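Local coordinates for transcriptional regulator, PadR family (Bacillus cereus, PDB 4ESB), which probably binds DNA as a dimer through a winged helix-turn-helix domain and so regulates transcription, as in other PadR-family regulators, at residues Q4-Y16 against F37-R51. Residues are numbered along the deposited sequence; the frame is centred on the assembly and turned at random.
Sequences QMLKGVLEGCILY and FTFVSEGSIYPLLLR
Leu-10 sits in the tightly packed part of this contact and divides its two methyls between different neighbours. Leu-10 CD1 lies 3.7 Å from Phe-37 CD2 and also faces Val-40 CG1. Leu-10 CD2 turns to the other helix and meets Leu-48 CD2 at 4.0 Å, with Ile-45 CG2 close by. Chi1 (180°) carries CG across toward segment 37-51, and chi2 (62°) then sends CD1 to Phe-37 and CD2 to Leu-48. Leu-6 CD2 is 3.6 Å from Phe-37 CE2. Phe-37 CZ, at the far end of the ring, is 3.6 Å from Cys-13 SG, an oblique sulfur-aromatic contact. Ile-14 and Leu-48 reach toward each other tip to tip, CD1 to CD2.

Helices 10-16 and 42-51 cross at -76°. Their axes come within 11.5 Å, a distance bridged by Leu-10, Ile-14 and Leu-48. They belong to the winged helix-turn-helix domain. Helix 42-54 follows helix 25-34 and is consistent with the DNA-recognition helix of that fold. A capping box starts it: Ser-44 N donates to Ser-41 OG, and Ser-41 N to Ser-44 OG. The second subunit adds Thr-97 against Phe-37 and Leu-101 against Cys-13.

Phe-39 is partly exposed. Val-40 CG1 backs one face of its ring, and Leu-6 CB lies 3.7 Å from Phe-39 CE2. The solvent side begins with exposed Lys-7. Its chain, bent at chi2 and chi4, brings CG and CE obliquely to the Phe-39 ring, CE near CE1 and CZ. At the other end, Glu-11 OE1 and Arg-51 NH2 form a long salt bridge of 3.4 Å, with carboxylate and guanidinium planes 77° apart. Arg-51 is shared: NH1 bridges to Glu-55 OE2, its stronger partner.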
# COMPACT_ATOMS: atom_id res chain seq x y z
N GLN A 4 -3.21 -1.36 9.20
CA GLN A 4 -4.01 -2.06 8.20
C GLN A 4 -3.30 -2.13 6.85
O GLN A 4 -3.55 -3.04 6.05
CB GLN A 4 -5.37 -1.38 8.04
CG GLN A 4 -5.31 0.00 7.41
CD GLN A 4 -4.49 0.99 8.22
OE1 GLN A 4 -4.06 0.69 9.33
NE2 GLN A 4 -4.27 2.17 7.67
N MET A 5 -2.44 -1.16 6.59
CA MET A 5 -1.77 -1.04 5.30
C MET A 5 -0.41 -1.74 5.33
O MET A 5 0.06 -2.26 4.31
CB MET A 5 -1.60 0.43 4.95
CG MET A 5 -1.05 0.71 3.56
SD MET A 5 -0.84 2.48 3.28
CE MET A 5 -2.44 3.10 3.80
N LEU A 6 0.22 -1.75 6.50
CA LEU A 6 1.46 -2.48 6.71
C LEU A 6 1.33 -3.93 6.24
O LEU A 6 2.32 -4.57 5.88
CB LEU A 6 1.86 -2.45 8.18
CG LEU A 6 2.77 -1.30 8.65
CD1 LEU A 6 2.80 -1.25 10.17
CD2 LEU A 6 4.18 -1.46 8.09
N LYS A 7 0.11 -4.45 6.26
CA LYS A 7 -0.15 -5.83 5.87
C LYS A 7 -0.19 -6.01 4.36
O LYS A 7 0.08 -7.09 3.84
CB LYS A 7 -1.46 -6.32 6.49
CG LYS A 7 -1.36 -6.58 7.98
CD LYS A 7 -2.62 -6.19 8.72
CE LYS A 7 -2.30 -5.83 10.16
NZ LYS A 7 -3.38 -6.23 11.10
N GLY A 8 -0.53 -4.94 3.64
CA GLY A 8 -0.56 -4.98 2.19
C GLY A 8 0.80 -5.30 1.62
O GLY A 8 0.93 -6.10 0.69
N VAL A 9 1.83 -4.69 2.19
CA VAL A 9 3.19 -4.78 1.66
C VAL A 9 4.07 -5.77 2.43
O VAL A 9 5.26 -5.90 2.14
CB VAL A 9 3.88 -3.41 1.71
CG1 VAL A 9 3.08 -2.37 0.94
CG2 VAL A 9 4.08 -2.97 3.16
N LEU A 10 3.49 -6.46 3.40
CA LEU A 10 4.27 -7.32 4.29
C LEU A 10 4.76 -8.58 3.58
O LEU A 10 5.89 -9.02 3.79
CB LEU A 10 3.44 -7.69 5.52
CG LEU A 10 4.09 -8.60 6.56
CD1 LEU A 10 5.32 -7.95 7.18
CD2 LEU A 10 3.08 -8.95 7.64
N GLU A 11 3.91 -9.16 2.74
CA GLU A 11 4.28 -10.34 1.97
C GLU A 11 5.47 -10.03 1.07
O GLU A 11 6.39 -10.84 0.94
CB GLU A 11 3.09 -10.82 1.12
CG GLU A 11 3.39 -12.03 0.26
CD GLU A 11 2.14 -12.79 -0.15
OE1 GLU A 11 1.04 -12.40 0.30
OE2 GLU A 11 2.25 -13.77 -0.92
N GLY A 12 5.46 -8.85 0.46
CA GLY A 12 6.54 -8.44 -0.43
C GLY A 12 7.85 -8.20 0.29
O GLY A 12 8.92 -8.52 -0.22
N CYS A 13 7.77 -7.63 1.49
CA CYS A 13 8.97 -7.34 2.27
C CYS A 13 9.55 -8.63 2.84
O CYS A 13 10.76 -8.75 3.02
CB CYS A 13 8.65 -6.35 3.39
SG CYS A 13 8.27 -4.69 2.80
N ILE A 14 8.68 -9.58 3.14
CA ILE A 14 9.11 -10.91 3.56
C ILE A 14 9.85 -11.62 2.43
O ILE A 14 10.88 -12.25 2.66
CB ILE A 14 7.91 -11.76 4.03
CG1 ILE A 14 7.53 -11.36 5.46
CG2 ILE A 14 8.25 -13.25 3.98
CD1 ILE A 14 6.33 -12.09 6.01
N LEU A 15 9.33 -11.52 1.21
CA LEU A 15 9.99 -12.12 0.06
C LEU A 15 11.35 -11.45 -0.17
O LEU A 15 12.33 -12.13 -0.46
CB LEU A 15 9.14 -12.00 -1.20
CG LEU A 15 7.89 -12.86 -1.29
CD1 LEU A 15 7.09 -12.52 -2.54
CD2 LEU A 15 8.24 -14.34 -1.28
N TYR A 16 11.40 -10.13 -0.03
CA TYR A 16 12.65 -9.41 -0.22
C TYR A 16 13.71 -9.93 0.75
O TYR A 16 14.82 -10.26 0.35
CB TYR A 16 12.48 -7.91 -0.01
CG TYR A 16 13.79 -7.18 -0.15
CD1 TYR A 16 14.36 -6.95 -1.40
CD2 TYR A 16 14.49 -6.73 0.97
CE1 TYR A 16 15.56 -6.29 -1.53
CE2 TYR A 16 15.69 -6.07 0.85
CZ TYR A 16 16.23 -5.85 -0.41
OH TYR A 16 17.43 -5.20 -0.53
N PHE A 37 8.54 -2.89 11.19
CA PHE A 37 7.26 -3.58 11.32
C PHE A 37 7.07 -3.99 12.78
O PHE A 37 7.16 -5.17 13.12
CB PHE A 37 7.20 -4.82 10.43
CG PHE A 37 7.22 -4.51 8.96
CD1 PHE A 37 8.42 -4.24 8.30
CD2 PHE A 37 6.05 -4.50 8.22
CE1 PHE A 37 8.44 -3.97 6.95
CE2 PHE A 37 6.06 -4.22 6.87
CZ PHE A 37 7.26 -3.96 6.23
N THR A 38 6.81 -3.01 13.63
CA THR A 38 6.84 -3.22 15.08
C THR A 38 5.74 -4.14 15.60
O THR A 38 5.85 -4.69 16.70
CB THR A 38 6.75 -1.87 15.83
OG1 THR A 38 5.57 -1.17 15.43
CG2 THR A 38 7.97 -1.02 15.54
N PHE A 39 4.68 -4.32 14.83
CA PHE A 39 3.54 -5.11 15.29
C PHE A 39 3.68 -6.60 15.01
O PHE A 39 2.94 -7.41 15.57
CB PHE A 39 2.24 -4.61 14.63
CG PHE A 39 2.02 -5.15 13.25
CD1 PHE A 39 1.31 -6.32 13.06
CD2 PHE A 39 2.52 -4.48 12.15
CE1 PHE A 39 1.11 -6.82 11.78
CE2 PHE A 39 2.32 -4.97 10.87
CZ PHE A 39 1.61 -6.15 10.69
N VAL A 40 4.62 -6.98 14.14
CA VAL A 40 4.73 -8.38 13.74
C VAL A 40 5.35 -9.25 14.83
O VAL A 40 6.21 -8.81 15.59
CB VAL A 40 5.52 -8.58 12.43
CG1 VAL A 40 5.00 -7.66 11.34
CG2 VAL A 40 7.02 -8.38 12.65
N SER A 41 4.89 -10.49 14.90
CA SER A 41 5.46 -11.51 15.76
C SER A 41 5.39 -12.83 15.00
O SER A 41 4.68 -12.92 14.00
CB SER A 41 4.67 -11.61 17.07
OG SER A 41 3.37 -12.12 16.81
N GLU A 42 6.10 -13.84 15.47
CA GLU A 42 6.07 -15.14 14.81
C GLU A 42 4.63 -15.63 14.77
O GLU A 42 4.20 -16.23 13.78
CB GLU A 42 6.92 -16.16 15.55
CG GLU A 42 8.41 -16.06 15.27
CD GLU A 42 9.20 -17.18 15.93
OE1 GLU A 42 9.74 -16.97 17.04
OE2 GLU A 42 9.29 -18.27 15.33
N GLY A 43 3.89 -15.35 15.83
CA GLY A 43 2.51 -15.80 15.95
C GLY A 43 1.59 -15.12 14.95
O GLY A 43 0.68 -15.75 14.41
N SER A 44 1.83 -13.84 14.70
CA SER A 44 0.94 -13.06 13.85
C SER A 44 1.20 -13.28 12.36
O SER A 44 0.27 -13.18 11.55
CB SER A 44 1.04 -11.57 14.19
OG SER A 44 2.19 -10.97 13.62
N ILE A 45 2.44 -13.57 11.99
CA ILE A 45 2.78 -13.80 10.58
C ILE A 45 2.81 -15.27 10.21
O ILE A 45 2.96 -15.62 9.04
CB ILE A 45 4.16 -13.19 10.20
CG1 ILE A 45 5.31 -14.00 10.81
CG2 ILE A 45 4.24 -11.72 10.61
CD1 ILE A 45 6.69 -13.53 10.40
N TYR A 46 2.65 -16.15 11.20
CA TYR A 46 2.76 -17.59 10.95
C TYR A 46 1.81 -18.06 9.85
O TYR A 46 2.23 -18.75 8.93
CB TYR A 46 2.51 -18.38 12.24
CG TYR A 46 2.71 -19.87 12.07
CD1 TYR A 46 3.93 -20.37 11.64
CD2 TYR A 46 1.69 -20.76 12.35
CE1 TYR A 46 4.12 -21.73 11.48
CE2 TYR A 46 1.87 -22.12 12.20
CZ TYR A 46 3.09 -22.60 11.76
OH TYR A 46 3.28 -23.95 11.61
N PRO A 47 0.52 -17.69 9.95
CA PRO A 47 -0.44 -18.14 8.95
C PRO A 47 -0.09 -17.63 7.55
O PRO A 47 -0.40 -18.28 6.55
CB PRO A 47 -1.77 -17.52 9.42
CG PRO A 47 -1.54 -17.16 10.85
CD PRO A 47 -0.10 -16.80 10.95
N LEU A 48 0.56 -16.47 7.49
CA LEU A 48 1.01 -15.92 6.22
C LEU A 48 2.18 -16.74 5.67
O LEU A 48 2.28 -16.95 4.47
CB LEU A 48 1.41 -14.45 6.38
CG LEU A 48 2.08 -13.77 5.18
CD1 LEU A 48 1.18 -13.85 3.96
CD2 LEU A 48 2.42 -12.33 5.51
N LEU A 49 3.05 -17.21 6.56
CA LEU A 49 4.17 -18.05 6.15
C LEU A 49 3.69 -19.40 5.65
O LEU A 49 4.25 -19.96 4.70
CB LEU A 49 5.16 -18.26 7.30
CG LEU A 49 6.06 -17.10 7.72
CD1 LEU A 49 6.99 -17.57 8.83
CD2 LEU A 49 6.86 -16.55 6.55
N LEU A 50 2.65 -19.93 6.28
CA LEU A 50 2.09 -21.22 5.89
C LEU A 50 1.49 -21.12 4.50
O LEU A 50 1.55 -22.06 3.71
CB LEU A 50 1.01 -21.67 6.87
CG LEU A 50 1.45 -22.20 8.24
CD1 LEU A 50 0.23 -22.38 9.13
CD2 LEU A 50 2.21 -23.50 8.09
N ARG A 51 0.92 -19.96 4.21
CA ARG A 51 0.23 -19.74 2.95
C ARG A 51 1.22 -19.47 1.83
O ARG A 51 1.07 -19.97 0.72
CB ARG A 51 -0.75 -18.58 3.11
CG ARG A 51 -1.60 -18.30 1.88
CD ARG A 51 -2.75 -17.36 2.22
NE ARG A 51 -2.31 -15.97 2.30
CZ ARG A 51 -2.15 -15.17 1.26
NH1 ARG A 51 -2.38 -15.61 0.03
NH2 ARG A 51 -1.75 -13.92 1.44